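Local coordinates for protein deoxyribodipyrimidine photo-lyase (Oryza sativa Japonica Group, PDB 3UMV) that repairs UV-damaged DNA in rice, using light and a bound FAD to split cyclobutane pyrimidine dimers back into two pyrimidines, at residues 119-124 with 148-153; 297-302 with 319-324. All coordinates share one frame; numbering follows the deposited sequence. Where two conformers were deposited one is given.

Both contacts pair two helices of one chain through apolar side chains, yet they serve different parts of the photolyase. Contact 1 joins neighbouring helices of the N-terminal alpha/beta domain. It lies toward the outside of the molecule, about 24 Å from the centre of the chain, with a buried apolar centre and a carboxylate at its border. Contact 2 lies deeper, about 13 Å from that centre, where helix 310-333 also touches FAD. The two share no helix; the nearest atoms of contact 1 and contact 2 are about 21 Å apart. Contact 1 joins helices running in roughly the same direction, whereas contact 2 is an oblique crossing that backs a cofactor site.

Contact 1. Residues 119-124 with 148-153; sequences AEIPAL and DAVVGD
Pro122 and Val150 meet in the Rossmann-like alpha/beta domain that marks the photolyase/cryptochrome family, where the helices flanking strand 132-135 in sequence run side by side. The short segments run in roughly the same direction, 32° apart, with axes 9.5 Å from each other. The proline ring crosses the valine at about a right angle and sets its CD over the fork of the two methyls, 3.8 Å from Val150 CG2 and nearly as close to CG1. With CG1 anti to the backbone N (chi1 166°) and CG2 beside that N, Val150 offers both branches to this one ring carbon.

Ile121 adds a looser touch, its CG2 lying 4.4 Å from Val150 CG1. The rest of that side chain bends away from helix 141-157 toward the sheet, where it packs on Ala73, Ala75, Phe114 and Trp43. Val150 also rests on Trp43, so one side chain of strand 40-44 meets residues of both helices. Further along, Leu124 carries helix 120-127 onto Phe112 and Phe114 of the edge strand.

Toward the more exposed border the apolar surface gives way to charge. Asp153 reaches back toward the proline: OD1 is held in a salt bridge by Arg156 NH1, while OD2 lies 4.0 Å from Pro122 CG.

Contact 2. Residues 297-302 with 319-324; sequences RCALEA and ELVVRR. With FAD (flavin-adenine dinucleotide), chain I.
The guanidinium of Arg324 has the ribose hydroxyl O2B of FAD at its edge, near its plane, and Leu320, which packs against helix 295-305, supplies its carbonyl to the same group. Arg324 NE donates to Leu320 O at 2.7 Å, from a position nearly in line with the C=O bond though the oxygen sits 22° out of the guanidinium plane; NH2 adds a weak bond at 3.0 Å. On the other helix, the Arg297 guanidinium carries Leu300 CD1 on one face, 3.9 Å above the plane and offset toward the rim.

A bend at chi3 (50°) curls the Arg324 chain back one turn, and its CD passes 3.5 Å from FAD O2B. In the wider pi-type turn Arg324 N bonds Glu319 O at 3.2 Å, five residues back, which probably leaves Leu320 O available to the side chain. A leucine in place of Arg324 would probably leave the Leu320 carbonyl without these two side-chain donors and the ribose hydroxyl without its guanidinium neighbour.

Between the helices, crossing at 135°, the packing is apolar and buried. Leu320 CD2 presses on Cys298 CB at 3.6 Å and also meets Ala299, whose CB lies 4.1 Å from Val321 CG2. On the cofactor side, Leu320 CA approaches FAD O4B to 3.4 Å. Tyr268, Ser282, Lys390 and Asn421 hydrogen-bond the cofactor too, and helix 310-333 lines the adenosine part of the photolyase FAD pocket.

Contact 1. Residues 119-124 with 148-153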
# COMPACT_ATOMS: atom_id res chain seq x y z
N ALA A 119 -20.57 -5.28 5.05
CA ALA A 119 -21.80 -5.43 5.85
C ALA A 119 -21.90 -6.81 6.51
O ALA A 119 -22.62 -6.99 7.50
CB ALA A 119 -23.03 -5.14 5.00
N GLU A 120 -21.19 -7.78 5.95
CA GLU A 120 -21.16 -9.12 6.52
C GLU A 120 -20.40 -9.16 7.85
O GLU A 120 -20.59 -10.07 8.66
CB GLU A 120 -20.55 -10.10 5.51
CG GLU A 120 -21.47 -10.35 4.31
CD GLU A 120 -20.80 -11.14 3.19
OE1 GLU A 120 -19.82 -10.64 2.61
OE2 GLU A 120 -21.27 -12.26 2.89
N ILE A 121 -19.54 -8.17 8.08
CA ILE A 121 -18.71 -8.10 9.28
C ILE A 121 -19.58 -7.88 10.52
O ILE A 121 -19.52 -8.66 11.48
CB ILE A 121 -17.62 -7.01 9.15
CG1 ILE A 121 -16.64 -7.38 8.02
CG2 ILE A 121 -16.88 -6.78 10.47
CD1 ILE A 121 -15.82 -8.63 8.30
N PRO A 122 -20.40 -6.82 10.52
CA PRO A 122 -21.27 -6.65 11.69
C PRO A 122 -22.26 -7.80 11.84
O PRO A 122 -22.61 -8.18 12.97
CB PRO A 122 -22.00 -5.33 11.40
CG PRO A 122 -21.79 -5.06 9.96
CD PRO A 122 -20.46 -5.65 9.62
N ALA A 123 -22.71 -8.35 10.72
CA ALA A 123 -23.61 -9.50 10.78
C ALA A 123 -22.96 -10.64 11.56
O ALA A 123 -23.59 -11.24 12.42
CB ALA A 123 -23.99 -9.95 9.38
N LEU A 124 -21.70 -10.94 11.24
CA LEU A 124 -20.98 -12.01 11.92
C LEU A 124 -20.81 -11.69 13.41
O LEU A 124 -21.06 -12.54 14.27
CB LEU A 124 -19.62 -12.27 11.28
CG LEU A 124 -18.75 -13.26 12.05
CD1 LEU A 124 -19.25 -14.67 11.84
CD2 LEU A 124 -17.30 -13.16 11.63
N ASP A 148 -16.44 3.18 9.24
CA ASP A 148 -17.44 4.06 9.86
C ASP A 148 -18.84 3.49 9.76
O ASP A 148 -19.61 3.60 10.71
CB ASP A 148 -17.40 5.46 9.26
CG ASP A 148 -16.17 6.24 9.67
OD1 ASP A 148 -15.46 5.77 10.59
OD2 ASP A 148 -15.92 7.31 9.08
N ALA A 149 -19.18 2.89 8.62
CA ALA A 149 -20.52 2.33 8.41
C ALA A 149 -20.74 1.11 9.28
O ALA A 149 -21.83 0.88 9.79
CB ALA A 149 -20.75 1.98 6.95
N VAL A 150 -19.70 0.30 9.43
CA VAL A 150 -19.75 -0.85 10.32
C VAL A 150 -19.88 -0.43 11.78
O VAL A 150 -20.62 -1.05 12.55
CB VAL A 150 -18.50 -1.74 10.16
CG1 VAL A 150 -18.41 -2.73 11.31
CG2 VAL A 150 -18.53 -2.44 8.79
N VAL A 151 -19.17 0.63 12.16
CA VAL A 151 -19.23 1.16 13.51
C VAL A 151 -20.65 1.65 13.81
O VAL A 151 -21.21 1.38 14.87
CB VAL A 151 -18.20 2.29 13.72
CG1 VAL A 151 -18.45 3.01 15.03
CG2 VAL A 151 -16.79 1.72 13.71
N GLY A 152 -21.23 2.35 12.84
CA GLY A 152 -22.60 2.82 12.96
C GLY A 152 -23.62 1.70 13.03
O GLY A 152 -24.57 1.77 13.80
N ASP A 153 -23.43 0.66 12.23
CA ASP A 153 -24.31 -0.50 12.28
C ASP A 153 -24.26 -1.13 13.67
O ASP A 153 -25.30 -1.42 14.27
CB ASP A 153 -23.92 -1.55 11.23
CG ASP A 153 -24.11 -1.05 9.80
OD1 ASP A 153 -24.83 -0.05 9.60
OD2 ASP A 153 -23.54 -1.68 8.87

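Contact 2. Residues 297-302 with 319-324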
# COMPACT_ATOMS: atom_id res chain seq x y z
N ARG A 297 8.66 -5.24 10.42
CA ARG A 297 9.55 -6.39 10.19
C ARG A 297 10.71 -6.05 9.25
O ARG A 297 11.86 -6.42 9.52
CB ARG A 297 8.77 -7.58 9.61
CG ARG A 297 9.66 -8.72 9.11
CD ARG A 297 10.60 -9.18 10.22
NE ARG A 297 9.87 -9.57 11.42
CZ ARG A 297 10.40 -9.69 12.63
NH1 ARG A 297 9.63 -10.04 13.64
NH2 ARG A 297 11.70 -9.46 12.82
N CYS A 298 10.42 -5.38 8.14
CA CYS A 298 11.46 -5.04 7.17
C CYS A 298 12.48 -4.08 7.80
O CYS A 298 13.70 -4.22 7.59
CB CYS A 298 10.84 -4.40 5.92
SG CYS A 298 9.83 -5.52 4.95
N ALA A 299 11.98 -3.11 8.56
CA ALA A 299 12.84 -2.16 9.27
C ALA A 299 13.73 -2.85 10.32
O ALA A 299 14.91 -2.54 10.42
CB ALA A 299 12.00 -1.08 9.92
N LEU A 300 13.15 -3.75 11.10
CA LEU A 300 13.91 -4.48 12.12
C LEU A 300 15.06 -5.28 11.51
O LEU A 300 16.16 -5.32 12.05
CB LEU A 300 13.01 -5.45 12.89
CG LEU A 300 12.00 -4.81 13.83
CD1 LEU A 300 10.91 -5.81 14.18
CD2 LEU A 300 12.68 -4.26 15.07
N GLU A 301 14.77 -5.94 10.40
CA GLU A 301 15.78 -6.76 9.74
C GLU A 301 16.85 -5.88 9.12
O GLU A 301 18.02 -6.26 9.07
CB GLU A 301 15.14 -7.67 8.70
CG GLU A 301 14.16 -8.67 9.30
CD GLU A 301 14.83 -9.61 10.28
OE1 GLU A 301 16.06 -9.82 10.14
OE2 GLU A 301 14.15 -10.13 11.19
N ALA A 302 16.46 -4.70 8.64
CA ALA A 302 17.45 -3.77 8.12
C ALA A 302 18.37 -3.30 9.25
O ALA A 302 19.57 -3.17 9.06
CB ALA A 302 16.77 -2.58 7.45
N GLU A 319 13.37 5.47 2.84
CA GLU A 319 12.26 5.26 1.91
C GLU A 319 11.21 4.37 2.56
O GLU A 319 10.00 4.65 2.50
CB GLU A 319 12.76 4.64 0.59
CG GLU A 319 13.96 5.36 -0.03
CD GLU A 319 13.65 6.78 -0.49
OE1 GLU A 319 12.66 6.96 -1.24
OE2 GLU A 319 14.38 7.71 -0.10
N LEU A 320 11.66 3.32 3.23
CA LEU A 320 10.76 2.34 3.80
C LEU A 320 9.89 2.89 4.94
O LEU A 320 8.73 2.50 5.07
CB LEU A 320 11.55 1.13 4.30
CG LEU A 320 10.75 0.08 5.07
CD1 LEU A 320 9.86 -0.68 4.12
CD2 LEU A 320 11.70 -0.87 5.78
N VAL A 321 10.46 3.75 5.78
CA VAL A 321 9.76 4.24 6.97
C VAL A 321 9.31 5.68 6.81
O VAL A 321 8.12 5.98 6.82
CB VAL A 321 10.61 4.09 8.25
CG1 VAL A 321 9.91 4.74 9.45
CG2 VAL A 321 10.90 2.61 8.50
N VAL A 322 10.26 6.59 6.63
CA VAL A 322 9.90 7.99 6.54
C VAL A 322 8.99 8.33 5.35
O VAL A 322 7.93 8.93 5.53
CB VAL A 322 11.13 8.91 6.57
CG1 VAL A 322 10.74 10.30 6.15
CG2 VAL A 322 11.70 8.93 7.98
N ARG A 323 9.40 7.97 4.14
CA ARG A 323 8.62 8.33 2.97
C ARG A 323 7.26 7.61 2.97
O ARG A 323 6.22 8.25 2.81
CB ARG A 323 9.40 8.06 1.69
CG ARG A 323 10.66 8.90 1.56
CD ARG A 323 10.76 9.50 0.16
NE ARG A 323 9.70 10.49 -0.07
CZ ARG A 323 9.88 11.80 0.02
NH1 ARG A 323 8.87 12.63 -0.20
NH2 ARG A 323 11.08 12.28 0.32
N ARG A 324 7.28 6.29 3.16
CA ARG A 324 6.05 5.52 3.09
C ARG A 324 5.07 6.03 4.14
O ARG A 324 3.90 6.27 3.85
CB ARG A 324 6.30 4.03 3.30
CG ARG A 324 5.01 3.20 3.30
CD ARG A 324 5.31 1.74 3.57
NE ARG A 324 6.15 1.65 4.76
CZ ARG A 324 5.72 1.69 6.01
NH1 ARG A 324 4.41 1.78 6.29
NH2 ARG A 324 6.60 1.64 7.00
PA FAD I . 12.43 0.39 -2.90
O1A FAD I . 13.32 1.46 -3.46
O2A FAD I . 13.12 -0.91 -2.60
O5B FAD I . 11.71 0.98 -1.59
C5B FAD I . 11.38 0.16 -0.49
C4B FAD I . 10.04 0.62 0.10
O4B FAD I . 10.08 1.98 0.52
C3B FAD I . 8.92 0.56 -0.91
O3B FAD I . 8.38 -0.73 -1.01
C2B FAD I . 7.94 1.53 -0.31
O2B FAD I . 7.28 0.92 0.78
C1B FAD I . 8.84 2.59 0.24
N9A FAD I . 9.02 3.69 -0.72
C8A FAD I . 10.01 3.85 -1.65
N7A FAD I . 9.79 5.01 -2.31
C5A FAD I . 8.65 5.58 -1.82
C6A FAD I . 7.94 6.76 -2.11
N6A FAD I . 8.40 7.66 -2.97
N1A FAD I . 6.80 7.06 -1.40
C2A FAD I . 6.36 6.21 -0.41
N3A FAD I . 7.05 5.05 -0.13
C4A FAD I . 8.18 4.75 -0.82
N1 FAD I . 4.43 3.30 -4.22
C2 FAD I . 3.53 2.32 -3.91
O2 FAD I . 3.78 1.59 -2.96
N3 FAD I . 2.36 2.19 -4.65
C4 FAD I . 2.10 3.03 -5.71
O4 FAD I . 1.07 2.91 -6.37
C4X FAD I . 3.02 4.03 -6.01
N5 FAD I . 2.83 4.90 -7.06
C5X FAD I . 3.75 5.89 -7.32
C6 FAD I . 3.52 6.79 -8.38
C7 FAD I . 4.45 7.80 -8.65
C7M FAD I . 4.18 8.76 -9.79
C8 FAD I . 5.61 7.90 -7.87
C8M FAD I . 6.64 8.96 -8.12
C9 FAD I . 5.82 7.00 -6.84
C9A FAD I . 4.90 6.01 -6.56
N10 FAD I . 5.12 5.12 -5.53
C10 FAD I . 4.18 4.15 -5.26
C1' FAD I . 6.37 5.19 -4.66
C2' FAD I . 7.56 4.33 -5.19
O2' FAD I . 7.85 4.51 -6.58
C3' FAD I . 7.41 2.82 -4.94
O3' FAD I . 7.08 2.61 -3.59
C4' FAD I . 8.67 2.02 -5.25
O4' FAD I . 9.03 2.21 -6.61
C5' FAD I . 8.39 0.55 -4.94
O5' FAD I . 9.36 -0.35 -5.42
P FAD I . 10.32 -1.10 -4.38
O1P FAD I . 9.51 -1.76 -3.27
O2P FAD I . 11.19 -2.08 -5.12
O3P FAD I . 11.16 0.19 -3.91